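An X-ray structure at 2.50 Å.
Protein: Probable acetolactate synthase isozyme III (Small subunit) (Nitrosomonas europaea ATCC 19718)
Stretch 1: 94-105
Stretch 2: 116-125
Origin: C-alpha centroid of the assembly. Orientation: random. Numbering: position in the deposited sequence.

Stretch 1, residues 94-105: RAVGKDREEMKR
Stretch 2, residues 116-125: DVTNELYTIE

Stretch 2 is a β-hairpin whose turn, Asn119-Glu120, is gripped by stretch 1; together they bury 518 Å². Thr118 N bonds Leu121 O at 3.1 Å, and Thr118 OG1 (chi1 p) ties the turn by accepting Glu120 N at 2.8 Å and Leu121 N at 2.9 Å. Stretch 1 arrives extended, with Arg94 (phi/psi -74/130) facing Leu121 in an antiparallel, non-hydrogen-bonded bridge, CA-CA 4.7 Å. Gly97, at 53/-132, takes a positive phi that favours glycine, and helix 98-105 then runs nearly parallel to strand 121-125, their axes 7° apart in direction and 9.8 Å apart at closest approach.

Tyr122 covers the most surface. Its CB points sideways, but chi1 m and chi2 -38° bring the end of the side chain nearer to stretch 1. CD2 touches Ala95 CB and Met103 CB, each at 3.7 Å, while CE2 lies 3.6 Å from Arg100 O; Met103, a selenomethionine, and Arg100 O both meet the ring edge. Further along the strand, Ile124 (m, t) points its CB toward the helix, and its CD1 lies 4.1 Å from the carbonyl atom Met103 O.

Arg100 does much of the polar work. From chi1 -94°, chi2 t and chi3 109°, its guanidinium reaches the turn, where NH1 bonds Thr118 O at 2.9 Å and Ala95 O at 3.0 Å; NH2 adds a weak bond to Thr118 O at 3.0 Å. One charged group thus satisfies carbonyls from both stretches. Tyr122 CE1 covers one guanidinium face, 3.9 Å from NH2, and Asn119 O lies over the opposite face.

Arg94 (t, p, p) binds the same turn. Glu120 O accepts two bonds of 2.7 Å, from Ala95 N, nearly linear at 172°, and from Arg94 NH1, at the guanidinium edge. The rule is economical: arginines bind carbonyls at the turn while an aromatic ring fills the space beside the helix.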

# COMPACT_ATOMS: atom_id res chain seq x y z
N ARG A 94 -0.95 -21.42 -7.77
CA ARG A 94 -0.94 -22.52 -8.67
C ARG A 94 -2.31 -23.16 -8.52
O ARG A 94 -2.76 -23.41 -7.41
CB ARG A 94 0.19 -23.46 -8.22
CG ARG A 94 0.26 -24.85 -8.87
CD ARG A 94 0.48 -24.82 -10.38
NE ARG A 94 1.72 -24.21 -10.85
CZ ARG A 94 1.77 -23.22 -11.73
NH1 ARG A 94 0.63 -22.69 -12.18
NH2 ARG A 94 2.93 -22.73 -12.14
N ALA A 95 -3.00 -23.40 -9.63
CA ALA A 95 -4.34 -23.92 -9.53
C ALA A 95 -4.59 -24.88 -10.67
O ALA A 95 -5.02 -24.47 -11.73
CB ALA A 95 -5.40 -22.76 -9.50
N VAL A 96 -4.32 -26.16 -10.41
CA VAL A 96 -4.55 -27.23 -11.36
C VAL A 96 -5.35 -28.39 -10.72
O VAL A 96 -5.22 -28.66 -9.51
CB VAL A 96 -3.20 -27.73 -12.02
CG1 VAL A 96 -2.12 -26.62 -12.00
CG2 VAL A 96 -2.66 -28.99 -11.36
N GLY A 97 -6.18 -29.04 -11.55
CA GLY A 97 -7.13 -30.07 -11.12
C GLY A 97 -8.04 -29.61 -10.01
O GLY A 97 -8.64 -28.51 -10.03
N LYS A 98 -8.14 -30.45 -8.99
CA LYS A 98 -9.10 -30.17 -7.94
C LYS A 98 -8.74 -28.88 -7.18
O LYS A 98 -9.59 -28.29 -6.53
CB LYS A 98 -9.35 -31.41 -7.02
CG LYS A 98 -8.14 -31.99 -6.26
N ASP A 99 -7.50 -28.41 -7.32
CA ASP A 99 -7.13 -27.21 -6.59
C ASP A 99 -7.72 -25.97 -7.21
O ASP A 99 -7.82 -24.94 -6.56
CB ASP A 99 -5.62 -27.08 -6.48
CG ASP A 99 -5.08 -27.91 -5.37
OD1 ASP A 99 -5.85 -28.19 -4.44
OD2 ASP A 99 -3.88 -28.28 -5.42
N ARG A 100 -8.16 -26.12 -8.46
CA ARG A 100 -8.90 -25.06 -9.12
C ARG A 100 -10.22 -24.80 -8.41
O ARG A 100 -10.57 -23.66 -8.21
CB ARG A 100 -9.15 -25.39 -10.58
CG ARG A 100 -8.10 -24.80 -11.43
CD ARG A 100 -8.24 -25.17 -12.89
NE ARG A 100 -8.66 -24.05 -13.75
CZ ARG A 100 -7.97 -22.92 -13.97
NH1 ARG A 100 -6.80 -22.64 -13.36
NH2 ARG A 100 -8.47 -22.05 -14.83
N GLU A 101 -10.92 -25.86 -8.01
CA GLU A 101 -12.17 -25.69 -7.31
C GLU A 101 -11.88 -25.12 -5.91
O GLU A 101 -12.57 -24.19 -5.46
CB GLU A 101 -12.95 -27.02 -7.24
CG GLU A 101 -14.17 -27.18 -8.20
CD GLU A 101 -13.89 -28.09 -9.47
OE1 GLU A 101 -12.69 -28.47 -9.68
OE2 GLU A 101 -14.88 -28.39 -10.25
N GLU A 102 -10.85 -25.67 -5.24
CA GLU A 102 -10.51 -25.27 -3.89
C GLU A 102 -10.16 -23.78 -3.79
O GLU A 102 -10.69 -23.08 -2.92
CB GLU A 102 -9.36 -26.14 -3.35
CG GLU A 102 -8.85 -25.72 -1.91
CD GLU A 102 -9.91 -25.88 -0.78
OE1 GLU A 102 -10.91 -26.60 -0.97
OE2 GLU A 102 -9.73 -25.31 0.31
N MSE A 103 -9.28 -23.31 -4.69
CA MSE A 103 -8.86 -21.91 -4.77
C MSE A 103 -10.02 -21.02 -5.09
O MSE A 103 -10.12 -19.93 -4.55
CB MSE A 103 -7.78 -21.69 -5.83
CG MSE A 103 -6.44 -22.29 -5.51
SE MSE A 103 -5.66 -21.64 -3.83
CE MSE A 103 -6.43 -22.93 -2.55
N LYS A 104 -10.92 -21.47 -5.97
CA LYS A 104 -12.12 -20.69 -6.23
C LYS A 104 -13.01 -20.62 -4.96
O LYS A 104 -13.50 -19.54 -4.58
CB LYS A 104 -12.87 -21.23 -7.44
CG LYS A 104 -14.19 -20.48 -7.77
CD LYS A 104 -13.96 -18.96 -8.13
CE LYS A 104 -15.18 -18.38 -8.92
NZ LYS A 104 -16.26 -17.77 -8.05
N ARG A 105 -13.20 -21.75 -4.27
CA ARG A 105 -13.96 -21.69 -2.99
C ARG A 105 -13.38 -20.72 -1.97
O ARG A 105 -14.15 -19.97 -1.37
CB ARG A 105 -14.14 -23.04 -2.32
CG ARG A 105 -15.13 -23.89 -2.99
CD ARG A 105 -15.36 -25.14 -2.17
NE ARG A 105 -14.15 -25.94 -2.01
CZ ARG A 105 -13.80 -26.93 -2.83
NH1 ARG A 105 -14.56 -27.23 -3.88
NH2 ARG A 105 -12.68 -27.62 -2.61
N ASP A 116 -6.79 -12.53 -12.79
CA ASP A 116 -5.88 -13.01 -13.80
C ASP A 116 -6.07 -14.49 -13.83
O ASP A 116 -6.10 -15.14 -12.80
CB ASP A 116 -4.41 -12.73 -13.46
CG ASP A 116 -3.47 -12.96 -14.66
OD1 ASP A 116 -3.97 -13.08 -15.82
OD2 ASP A 116 -2.23 -12.99 -14.46
N VAL A 117 -6.19 -15.06 -15.01
CA VAL A 117 -6.46 -16.48 -15.01
C VAL A 117 -5.88 -17.20 -16.19
O VAL A 117 -6.04 -16.71 -17.31
CB VAL A 117 -7.98 -16.81 -14.81
CG1 VAL A 117 -8.85 -15.78 -15.46
CG2 VAL A 117 -8.31 -18.21 -15.32
N THR A 118 -5.15 -18.30 -15.92
CA THR A 118 -4.79 -19.28 -16.97
C THR A 118 -5.28 -20.68 -16.55
O THR A 118 -5.78 -20.89 -15.41
CB THR A 118 -3.29 -19.46 -17.13
OG1 THR A 118 -2.83 -20.33 -16.08
CG2 THR A 118 -2.57 -18.14 -17.08
N ASN A 119 -5.08 -21.63 -17.46
CA ASN A 119 -5.33 -23.04 -17.18
C ASN A 119 -4.68 -23.62 -15.92
O ASN A 119 -5.16 -24.63 -15.42
CB ASN A 119 -4.92 -23.88 -18.36
CG ASN A 119 -6.07 -24.12 -19.29
OD1 ASN A 119 -7.21 -23.77 -18.96
ND2 ASN A 119 -5.80 -24.71 -20.49
N GLU A 120 -3.62 -22.97 -15.41
CA GLU A 120 -2.85 -23.53 -14.31
C GLU A 120 -2.68 -22.55 -13.17
O GLU A 120 -2.10 -22.89 -12.14
CB GLU A 120 -1.47 -23.95 -14.81
CG GLU A 120 -1.46 -25.14 -15.78
CD GLU A 120 -1.74 -24.77 -17.25
OE1 GLU A 120 -1.52 -23.59 -17.61
OE2 GLU A 120 -2.19 -25.66 -18.04
N LEU A 121 -3.14 -21.32 -13.35
CA LEU A 121 -3.04 -20.36 -12.24
C LEU A 121 -4.20 -19.37 -12.04
O LEU A 121 -5.02 -19.15 -12.94
CB LEU A 121 -1.69 -19.66 -12.27
CG LEU A 121 -1.38 -18.50 -13.18
CD1 LEU A 121 -2.08 -17.19 -12.72
CD2 LEU A 121 0.15 -18.30 -13.17
N TYR A 122 -4.27 -18.78 -10.85
CA TYR A 122 -5.17 -17.67 -10.59
C TYR A 122 -4.39 -16.57 -9.90
O TYR A 122 -3.50 -16.86 -9.07
CB TYR A 122 -6.24 -18.09 -9.60
CG TYR A 122 -7.31 -19.06 -10.06
CD1 TYR A 122 -7.85 -19.00 -11.34
CD2 TYR A 122 -7.83 -19.98 -9.16
CE1 TYR A 122 -8.86 -19.83 -11.70
CE2 TYR A 122 -8.82 -20.82 -9.52
CZ TYR A 122 -9.33 -20.75 -10.79
OH TYR A 122 -10.34 -21.60 -11.13
N THR A 123 -4.74 -15.32 -10.19
CA THR A 123 -4.31 -14.26 -9.32
C THR A 123 -5.52 -13.74 -8.60
O THR A 123 -6.46 -13.29 -9.24
CB THR A 123 -3.58 -13.17 -10.04
OG1 THR A 123 -2.39 -13.74 -10.55
CG2 THR A 123 -3.14 -12.09 -9.05
N ILE A 124 -5.49 -13.82 -7.27
CA ILE A 124 -6.64 -13.44 -6.41
C ILE A 124 -6.45 -12.10 -5.72
O ILE A 124 -5.40 -11.86 -5.14
CB ILE A 124 -6.92 -14.54 -5.36
CG1 ILE A 124 -7.15 -15.89 -6.07
CG2 ILE A 124 -8.13 -14.18 -4.52
CD1 ILE A 124 -7.16 -17.13 -5.17
N GLU A 125 -7.46 -11.24 -5.77
CA GLU A 125 -7.40 -9.95 -5.12
C GLU A 125 -8.22 -9.97 -3.83
O GLU A 125 -9.40 -10.31 -3.86
CB GLU A 125 -7.96 -8.93 -6.07
CG GLU A 125 -7.95 -7.51 -5.56
CD GLU A 125 -9.12 -6.72 -6.13
OE1 GLU A 125 -9.23 -6.44 -7.37
OE2 GLU A 125 -9.99 -6.37 -5.30